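Local structure of response regulator receiver protein (Desulfuromonas acetoxidans, 2ZAY) at residues A[31-36]-A[117-122]. The protein is a receiver domain from a larger response regulator, probably accepting a phosphoryl group from a partner histidine kinase in two-component signalling. Sequence-based numbering, arbitrary orientation.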
loop_
_atom_site.group_PDB
_atom_site.type_symbol
_atom_site.label_atom_id
_atom_site.label_comp_id
_atom_site.label_asym_id
_atom_site.label_seq_id
_atom_site.Cartn_x
_atom_site.Cartn_y
_atom_site.Cartn_z
ATOM N N GLU A 31 -2.181 16.717 0.223
ATOM C CA GLU A 31 -0.832 16.645 -0.322
ATOM C C GLU A 31 -0.872 16.553 -1.847
ATOM O O GLU A 31 0.141 16.751 -2.514
ATOM C CB GLU A 31 -0.120 15.415 0.243
ATOM C CG GLU A 31 1.391 15.507 0.269
ATOM C CD GLU A 31 1.905 16.313 1.447
ATOM O OE1 GLU A 31 3.138 16.388 1.626
ATOM O OE2 GLU A 31 1.076 16.870 2.198
ATOM N N GLY A 32 -2.042 16.237 -2.394
ATOM C CA GLY A 32 -2.177 16.125 -3.835
ATOM C C GLY A 32 -2.312 14.697 -4.338
ATOM O O GLY A 32 -2.296 14.455 -5.544
ATOM N N PHE A 33 -2.440 13.745 -3.425
ATOM C CA PHE A 33 -2.581 12.348 -3.814
ATOM C C PHE A 33 -4.050 12.007 -4.043
ATOM O O PHE A 33 -4.922 12.451 -3.302
ATOM C CB PHE A 33 -2.003 11.423 -2.733
ATOM C CG PHE A 33 -0.522 11.584 -2.525
ATOM C CD1 PHE A 33 0.370 11.323 -3.563
ATOM C CD2 PHE A 33 -0.021 12.006 -1.298
ATOM C CE1 PHE A 33 1.744 11.482 -3.383
ATOM C CE2 PHE A 33 1.351 12.170 -1.103
ATOM C CZ PHE A 33 2.238 11.907 -2.151
ATOM N N ASP A 34 -4.309 11.230 -5.090
ATOM C CA ASP A 34 -5.660 10.790 -5.419
ATOM C C ASP A 34 -5.768 9.407 -4.776
ATOM O O ASP A 34 -5.264 8.427 -5.324
ATOM C CB ASP A 34 -5.819 10.678 -6.936
ATOM C CG ASP A 34 -7.247 10.392 -7.356
ATOM O OD1 ASP A 34 -8.087 10.080 -6.481
ATOM O OD2 ASP A 34 -7.526 10.474 -8.570
ATOM N N ILE A 35 -6.415 9.334 -3.617
ATOM C CA ILE A 35 -6.530 8.073 -2.890
ATOM C C ILE A 35 -7.690 7.160 -3.283
ATOM O O ILE A 35 -8.861 7.542 -3.238
ATOM C CB ILE A 35 -6.618 8.318 -1.369
ATOM C CG1 ILE A 35 -5.434 9.167 -0.906
ATOM C CG2 ILE A 35 -6.643 6.992 -0.630
ATOM C CD1 ILE A 35 -4.074 8.537 -1.157
ATOM N N ILE A 36 -7.337 5.939 -3.663
ATOM C CA ILE A 36 -8.299 4.923 -4.047
ATOM C C ILE A 36 -8.321 3.978 -2.850
ATOM O O ILE A 36 -7.306 3.365 -2.523
ATOM C CB ILE A 36 -7.821 4.182 -5.324
ATOM C CG1 ILE A 36 -7.750 5.177 -6.493
ATOM C CG2 ILE A 36 -8.755 3.018 -5.644
ATOM C CD1 ILE A 36 -7.040 4.640 -7.726
ATOM N N ARG A 117 4.943 11.076 8.108
ATOM C CA ARG A 117 5.854 9.985 7.782
ATOM C C ARG A 117 5.394 9.268 6.514
ATOM O O ARG A 117 6.190 9.009 5.610
ATOM C CB ARG A 117 5.903 9.001 8.956
ATOM C CG ARG A 117 6.933 7.893 8.837
ATOM C CD ARG A 117 7.188 7.256 10.209
ATOM N NE ARG A 117 7.519 8.274 11.205
ATOM C CZ ARG A 117 7.883 8.014 12.457
ATOM N NH1 ARG A 117 7.969 6.760 12.881
ATOM N NH2 ARG A 117 8.162 9.007 13.287
ATOM N N LEU A 118 4.104 8.961 6.447
ATOM C CA LEU A 118 3.553 8.263 5.288
ATOM C C LEU A 118 3.727 9.068 4.003
ATOM O O LEU A 118 4.121 8.530 2.972
ATOM C CB LEU A 118 2.071 7.965 5.510
ATOM C CG LEU A 118 1.377 7.190 4.387
ATOM C CD1 LEU A 118 2.106 5.869 4.135
ATOM C CD2 LEU A 118 -0.070 6.931 4.778
ATOM N N SER A 119 3.434 10.361 4.075
ATOM C CA SER A 119 3.564 11.237 2.920
ATOM C C SER A 119 4.986 11.226 2.368
ATOM O O SER A 119 5.192 11.048 1.167
ATOM C CB SER A 119 3.178 12.667 3.295
ATOM O OG SER A 119 3.387 13.545 2.201
ATOM N N ALA A 120 5.964 11.426 3.248
ATOM C CA ALA A 120 7.367 11.438 2.841
ATOM C C ALA A 120 7.807 10.090 2.256
ATOM O O ALA A 120 8.581 10.048 1.302
ATOM C CB ALA A 120 8.246 11.798 4.035
ATOM N N ARG A 121 7.317 8.997 2.837
ATOM C CA ARG A 121 7.664 7.643 2.385
ATOM C C ARG A 121 7.134 7.385 0.975
ATOM O O ARG A 121 7.816 6.791 0.140
ATOM C CB ARG A 121 7.097 6.606 3.364
ATOM C CG ARG A 121 7.840 6.537 4.698
ATOM C CD ARG A 121 9.090 5.689 4.564
ATOM N NE ARG A 121 9.957 5.735 5.740
ATOM C CZ ARG A 121 11.117 5.093 5.819
ATOM N NH1 ARG A 121 11.529 4.359 4.794
ATOM N NH2 ARG A 121 11.873 5.195 6.906
ATOM N N ILE A 122 5.912 7.834 0.721
ATOM C CA ILE A 122 5.287 7.697 -0.589
ATOM C C ILE A 122 6.093 8.502 -1.604
ATOM O O ILE A 122 6.491 7.985 -2.650
ATOM C CB ILE A 122 3.830 8.230 -0.567
ATOM C CG1 ILE A 122 2.963 7.312 0.300
ATOM C CG2 ILE A 122 3.272 8.330 -1.992
ATOM C CD1 ILE A 122 1.518 7.769 0.441
#
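Glu31, near the end of helix 22-31, reaches across to Ser119 on the C-terminal helix 115-129. From CB the chain leaves with CG anti to the backbone N (chi1 -155°), and the bend at chi2 (80°) lays its outer part beside Ser119. Glu31 CG skirts the hydroxyl, 3.4 Å from Ser119 OG. Beyond Glu31 CD, OE1 is the contacting oxygen and OE2 stands farther off; Glu31 OE1 accepts a weak hydrogen bond from Ser119 OG (2.9 Å). The stronger partner of OE1 is Lys123, one turn further along, whose NZ forms a salt bridge with it. With an alanine here both links of the carboxylate disappear, which would probably leave Lys123 without this countercharge and Ser119 OG without this acceptor.

Gly32, with positive phi, closes helix 22-31 in a Schellman motif, and the chain then enters edge strand 33-38. There Phe33 sets its ring against helix 115-129: Ser119 OG lies at the ring edge, 4.1 Å from Phe33 CE2, while Ile122 CG2 approaches obliquely, 3.7 Å from Phe33 CZ. Leu28 and Ile11 extend this apolar packing in the CheY-like (βα)5 receiver fold, where strand 33-38 flanks strand 9-14. A polar link thus borders a buried hydrophobic seam, with charge pairing probably contributing more than the weak hydroxyl bond.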